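Side-chain contacts in family 88 glycosyl hydrolase (Bacteroides thetaiotaomicron, PDB 5NOA), which probably hydrolyses unsaturated uronic acid residues from fragments of plant polysaccharides, as part of glycan breakdown by gut bacteria: residues Y297-G302 against G306-A311; A234-V239 against I254-T259. One frame throughout, in Å; residues are numbered along the deposited sequence.

Contact 1 (Y297-G302 against G306-A311); sequences YGLQWG and GFLDSA
Gly302 O accepts two backbone N-H groups from the turn. Phe307 N lies 2.9 Å from Gly302 O, in the carbonyl plane. Leu308 N, at 3.0 Å from the same Gly302 O, sits well above that plane, 63° out of it. The oxygen, near the end of helix 289-304, is gripped from two directions as the chain leaves the helix. The bond from Phe307 N back to Gly302 O, with the positive phi of Gly306 before it, is as in the 6-to-1 bond of a Schellman motif. The turn joins helix 289-304 to helix 310-328 in what is, for family 88, an (alpha/alpha)6 barrel.

Apolar contacts fill in beside these bonds. Leu308 CG is anti to its own carbonyl carbon (chi1 -59°), which turns the branch toward the helix, with Leu308 CD1 3.7 Å from Gly302 CA. Having no side chain, Gly302 allows this close approach. The same Leu308 CD1 meets Leu299 CD2 at 4.0 Å, the two leucines crossing at about a right angle, and both also touch Ala261 of helix 250-266.

The aromatic contact is rim to rim: Trp301 CZ3 lies 3.6 Å from Phe307 CD2. The side chains run side by side, their rings only 16° from parallel, yet neither ring covers the other.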
loop_
_atom_site.group_PDB
_atom_site.type_symbol
_atom_site.label_atom_id
_atom_site.label_comp_id
_atom_site.label_asym_id
_atom_site.label_seq_id
_atom_site.Cartn_x
_atom_site.Cartn_y
_atom_site.Cartn_z
ATOM N N TYR A 297 2.006 -7.004 -6.094
ATOM C CA TYR A 297 0.571 -6.945 -5.841
ATOM C C TYR A 297 -0.166 -6.174 -6.900
ATOM O O TYR A 297 -1.134 -6.647 -7.498
ATOM C CB TYR A 297 0.258 -6.300 -4.473
ATOM C CG TYR A 297 -1.215 -6.054 -4.265
ATOM C CD1 TYR A 297 -2.101 -7.104 -4.152
ATOM C CD2 TYR A 297 -1.724 -4.763 -4.228
ATOM C CE1 TYR A 297 -3.444 -6.885 -3.957
ATOM C CE2 TYR A 297 -3.089 -4.542 -4.054
ATOM C CZ TYR A 297 -3.958 -5.621 -3.932
ATOM O OH TYR A 297 -5.315 -5.431 -3.739
ATOM N N GLY A 298 0.245 -4.923 -7.134
ATOM C CA GLY A 298 -0.556 -4.046 -8.008
ATOM C C GLY A 298 -0.589 -4.543 -9.443
ATOM O O GLY A 298 -1.630 -4.501 -10.091
ATOM N N LEU A 299 0.569 -5.013 -9.937
ATOM C CA LEU A 299 0.621 -5.512 -11.309
ATOM C C LEU A 299 -0.191 -6.801 -11.429
ATOM O O LEU A 299 -0.956 -6.959 -12.384
ATOM C CB LEU A 299 2.031 -5.735 -11.784
ATOM C CG LEU A 299 2.899 -4.481 -11.920
ATOM C CD1 LEU A 299 4.308 -4.862 -12.296
ATOM C CD2 LEU A 299 2.341 -3.509 -12.914
ATOM N N GLN A 300 -0.035 -7.734 -10.497
ATOM C CA GLN A 300 -0.816 -8.966 -10.612
ATOM C C GLN A 300 -2.291 -8.675 -10.457
ATOM O O GLN A 300 -3.131 -9.273 -11.140
ATOM C CB GLN A 300 -0.368 -9.994 -9.601
ATOM C CG GLN A 300 -1.077 -11.362 -9.800
ATOM C CD GLN A 300 -0.607 -12.071 -11.074
ATOM O OE1 GLN A 300 0.442 -12.696 -11.071
ATOM N NE2 GLN A 300 -1.341 -11.924 -12.168
ATOM N N TRP A 301 -2.642 -7.760 -9.534
ATOM C CA TRP A 301 -4.040 -7.418 -9.345
ATOM C C TRP A 301 -4.593 -6.844 -10.627
ATOM O O TRP A 301 -5.696 -7.196 -11.094
ATOM C CB TRP A 301 -4.244 -6.436 -8.164
ATOM C CG TRP A 301 -5.682 -6.220 -7.902
ATOM C CD1 TRP A 301 -6.462 -6.958 -7.045
ATOM C CD2 TRP A 301 -6.564 -5.284 -8.537
ATOM N NE1 TRP A 301 -7.756 -6.533 -7.105
ATOM C CE2 TRP A 301 -7.867 -5.542 -8.038
ATOM C CE3 TRP A 301 -6.402 -4.271 -9.490
ATOM C CZ2 TRP A 301 -8.991 -4.849 -8.480
ATOM C CZ3 TRP A 301 -7.553 -3.581 -9.934
ATOM C CH2 TRP A 301 -8.812 -3.877 -9.404
ATOM N N GLY A 302 -3.856 -5.942 -11.251
ATOM C CA GLY A 302 -4.344 -5.326 -12.498
ATOM C C GLY A 302 -4.515 -6.296 -13.643
ATOM O O GLY A 302 -5.462 -6.153 -14.451
ATOM N N GLY A 306 -8.421 -7.240 -15.089
ATOM C CA GLY A 306 -8.790 -6.842 -16.419
ATOM C C GLY A 306 -8.430 -5.440 -16.828
ATOM O O GLY A 306 -8.958 -4.925 -17.801
ATOM N N PHE A 307 -7.516 -4.841 -16.093
ATOM C CA PHE A 307 -7.038 -3.500 -16.416
ATOM C C PHE A 307 -5.702 -3.447 -17.101
ATOM O O PHE A 307 -5.400 -2.443 -17.756
ATOM C CB PHE A 307 -7.023 -2.664 -15.148
ATOM C CG PHE A 307 -8.369 -2.518 -14.540
ATOM C CD1 PHE A 307 -9.344 -1.764 -15.173
ATOM C CD2 PHE A 307 -8.691 -3.170 -13.372
ATOM C CE1 PHE A 307 -10.603 -1.653 -14.634
ATOM C CE2 PHE A 307 -9.958 -3.070 -12.827
ATOM C CZ PHE A 307 -10.910 -2.305 -13.456
ATOM N N LEU A 308 -4.897 -4.493 -16.943
ATOM C CA LEU A 308 -3.540 -4.547 -17.474
ATOM C C LEU A 308 -3.366 -5.710 -18.406
ATOM O O LEU A 308 -3.985 -6.748 -18.204
ATOM C CB LEU A 308 -2.489 -4.662 -16.332
ATOM C CG LEU A 308 -2.499 -3.523 -15.327
ATOM C CD1 LEU A 308 -1.436 -3.803 -14.276
ATOM C CD2 LEU A 308 -2.274 -2.173 -15.988
ATOM N N ASP A 309 -2.521 -5.531 -19.402
ATOM C CA ASP A 309 -2.288 -6.516 -20.456
ATOM C C ASP A 309 -1.580 -7.761 -19.898
ATOM O O ASP A 309 -0.432 -7.693 -19.487
ATOM C CB ASP A 309 -1.450 -5.823 -21.532
ATOM C CG ASP A 309 -1.150 -6.670 -22.772
ATOM O OD1 ASP A 309 -0.887 -7.863 -22.649
ATOM O OD2 ASP A 309 -1.104 -6.069 -23.875
ATOM N N SER A 310 -2.250 -8.907 -19.888
ATOM C CA SER A 310 -1.671 -10.138 -19.308
ATOM C C SER A 310 -0.322 -10.520 -19.853
ATOM O O SER A 310 0.607 -10.826 -19.114
ATOM C CB SER A 310 -2.616 -11.313 -19.515
ATOM O OG SER A 310 -3.828 -11.036 -18.863
ATOM N N ALA A 311 -0.234 -10.574 -21.182
ATOM C CA ALA A 311 0.986 -11.015 -21.862
ATOM C C ALA A 311 2.165 -10.082 -21.576
ATOM O O ALA A 311 3.300 -10.534 -21.481
ATOM C CB ALA A 311 0.756 -11.136 -23.361
#

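Contact 2 (A234-V239 against I254-T259); sequences AGLAKV and IDRFRT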
loop_
_atom_site.group_PDB
_atom_site.type_symbol
_atom_site.label_atom_id
_atom_site.label_comp_id
_atom_site.label_asym_id
_atom_site.label_seq_id
_atom_site.Cartn_x
_atom_site.Cartn_y
_atom_site.Cartn_z
ATOM N N ALA A 234 -0.365 0.124 -5.600
ATOM C CA ALA A 234 -1.230 -0.709 -4.766
ATOM C C ALA A 234 -2.498 0.004 -4.320
ATOM O O ALA A 234 -3.564 -0.597 -4.254
ATOM C CB ALA A 234 -0.463 -1.189 -3.544
ATOM N N GLY A 235 -2.373 1.293 -4.029
ATOM C CA GLY A 235 -3.536 2.070 -3.673
ATOM C C GLY A 235 -4.547 2.211 -4.775
ATOM O O GLY A 235 -5.751 2.096 -4.549
ATOM N N LEU A 236 -4.072 2.447 -5.991
ATOM C CA LEU A 236 -4.946 2.509 -7.130
ATOM C C LEU A 236 -5.630 1.163 -7.389
ATOM O O LEU A 236 -6.817 1.130 -7.734
ATOM C CB LEU A 236 -4.213 2.986 -8.373
ATOM C CG LEU A 236 -3.866 4.461 -8.401
ATOM C CD1 LEU A 236 -2.867 4.774 -9.509
ATOM C CD2 LEU A 236 -5.114 5.325 -8.508
ATOM N N ALA A 237 -4.922 0.058 -7.214
ATOM C CA ALA A 237 -5.556 -1.256 -7.326
ATOM C C ALA A 237 -6.684 -1.385 -6.324
ATOM O O ALA A 237 -7.766 -1.820 -6.680
ATOM C CB ALA A 237 -4.508 -2.347 -7.158
ATOM N N LYS A 238 -6.455 -0.987 -5.084
ATOM C CA LYS A 238 -7.520 -1.092 -4.081
ATOM C C LYS A 238 -8.710 -0.188 -4.383
ATOM O O LYS A 238 -9.861 -0.582 -4.154
ATOM C CB LYS A 238 -6.936 -0.823 -2.715
ATOM C CG LYS A 238 -6.094 -1.982 -2.229
ATOM C CD LYS A 238 -5.341 -1.630 -0.991
ATOM C CE LYS A 238 -6.123 -1.779 0.255
ATOM N NZ LYS A 238 -6.504 -3.185 0.578
ATOM N N VAL A 239 -8.459 0.990 -4.945
ATOM C CA VAL A 239 -9.558 1.863 -5.383
ATOM C C VAL A 239 -10.374 1.150 -6.449
ATOM O O VAL A 239 -11.626 1.097 -6.354
ATOM C CB VAL A 239 -9.046 3.213 -5.908
ATOM C CG1 VAL A 239 -10.103 3.953 -6.705
ATOM C CG2 VAL A 239 -8.569 4.078 -4.771
ATOM N N ILE A 254 -8.388 4.460 -13.961
ATOM C CA ILE A 254 -7.904 3.372 -14.785
ATOM C C ILE A 254 -6.755 3.852 -15.646
ATOM O O ILE A 254 -5.717 3.160 -15.768
ATOM C CB ILE A 254 -9.040 2.800 -15.664
ATOM C CG1 ILE A 254 -10.119 2.133 -14.774
ATOM C CG2 ILE A 254 -8.493 1.877 -16.741
ATOM C CD1 ILE A 254 -11.371 1.753 -15.503
ATOM N N ASP A 255 -6.940 5.019 -16.255
ATOM C CA ASP A 255 -5.919 5.555 -17.157
ATOM C C ASP A 255 -4.595 5.764 -16.423
ATOM O O ASP A 255 -3.530 5.423 -16.930
ATOM C CB ASP A 255 -6.372 6.865 -17.818
ATOM C CG ASP A 255 -7.421 6.672 -18.921
ATOM O OD1 ASP A 255 -7.699 5.522 -19.297
ATOM O OD2 ASP A 255 -7.986 7.699 -19.374
ATOM N N ARG A 256 -4.668 6.328 -15.220
ATOM C CA ARG A 256 -3.447 6.529 -14.446
ATOM C C ARG A 256 -2.835 5.220 -13.979
ATOM O O ARG A 256 -1.619 5.067 -13.965
ATOM C CB ARG A 256 -3.698 7.451 -13.253
ATOM C CG ARG A 256 -2.486 7.731 -12.392
ATOM C CD ARG A 256 -1.322 8.422 -13.064
ATOM N NE ARG A 256 -1.656 9.800 -13.365
ATOM C CZ ARG A 256 -1.856 10.297 -14.566
ATOM N NH1 ARG A 256 -1.805 9.527 -15.683
ATOM N NH2 ARG A 256 -2.183 11.571 -14.668
ATOM N N PHE A 257 -3.667 4.293 -13.551
ATOM C CA PHE A 257 -3.171 2.972 -13.174
ATOM C C PHE A 257 -2.398 2.334 -14.330
ATOM O O PHE A 257 -1.322 1.808 -14.118
ATOM C CB PHE A 257 -4.350 2.115 -12.751
ATOM C CG PHE A 257 -3.994 0.757 -12.262
ATOM C CD1 PHE A 257 -3.308 0.566 -11.091
ATOM C CD2 PHE A 257 -4.462 -0.359 -12.913
ATOM C CE1 PHE A 257 -3.029 -0.704 -10.604
ATOM C CE2 PHE A 257 -4.173 -1.625 -12.444
ATOM C CZ PHE A 257 -3.453 -1.793 -11.297
ATOM N N ARG A 258 -2.947 2.427 -15.536
ATOM C CA ARG A 258 -2.271 1.847 -16.680
ATOM C C ARG A 258 -0.949 2.543 -17.004
ATOM O O ARG A 258 0.021 1.859 -17.359
ATOM C CB ARG A 258 -3.166 1.854 -17.910
ATOM C CG ARG A 258 -4.324 0.865 -17.760
ATOM C CD ARG A 258 -5.045 0.768 -19.069
ATOM N NE ARG A 258 -6.218 -0.052 -19.044
ATOM C CZ ARG A 258 -7.420 0.303 -19.465
ATOM N NH1 ARG A 258 -7.688 1.484 -20.004
ATOM N NH2 ARG A 258 -8.367 -0.598 -19.359
ATOM N N THR A 259 -0.910 3.885 -16.899
ATOM C CA THR A 259 0.339 4.604 -17.214
ATOM C C THR A 259 1.419 4.285 -16.179
ATOM O O THR A 259 2.583 4.006 -16.504
ATOM C CB THR A 259 0.146 6.132 -17.343
ATOM O OG1 THR A 259 -0.208 6.807 -16.093
ATOM C CG2 THR A 259 -0.801 6.448 -18.420
#
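Phe257 reaches from helix 250-266 to Leu236 and Ala237 on helix 226-242. These are two successive helices of the (alpha/alpha)6 barrel fold expected for family 88. Their local axes run roughly antiparallel, at 145° between N-to-C directions, and stay 10.1 Å apart at closest, so side chains bridge the space between the backbones.

Phe257 and Leu236 share most of the buried surface almost equally. The phenylalanine CG stands anti to the backbone N (chi1 -177°), which carries the ring across to the partner helix, where CD1 and CE1 meet two consecutive residues. Phe257 CD1 lies 3.8 Å from Leu236 CB, at the root of the leucine side chain rather than at its methyls. The next ring atom, Phe257 CE1, is 4.1 Å from Ala237 CB and 4.0 Å from Ala237 N. Leu240, one turn further along, and Leu308 in the turn after helix 289-304 also touch this ring.

Leu236 sends its branch past the ring to the other helix: Leu236 CD1 comes within 4.1 Å of Phe257 CA, between the aromatic residue and the aliphatic start of Arg256. Leu236 also packs on Met166 of helix 160-176. Arg256 lends only methylene to the contact. Its chain bends at the second and third torsions and takes the charge away, to a salt bridge with Asp193 and a cation-pi contact with Tyr197, while Arg256 NH1 donates a hydrogen bond to Thr259 OG1, one turn on, at 3.2 Å.

In the fold
Both contacts are largely buried and on the same side of the chain's centre, but contact 2 lies deeper, between the middles of two helices, while contact 1 closes a helix end where the turn comes to the surface. Their chemistry follows: contact 2 is apolar across its whole helix-to-helix face, whereas contact 1 combines apolar packing with backbone hydrogen bonds that form where a helix stops. The contacts use different helix pairs, which touch directly. Trp301 of contact 1 packs on Ala237, Phe307 on Ile254, and Arg258 NE of 254-259 makes a probable hydrogen bond to Phe307 O.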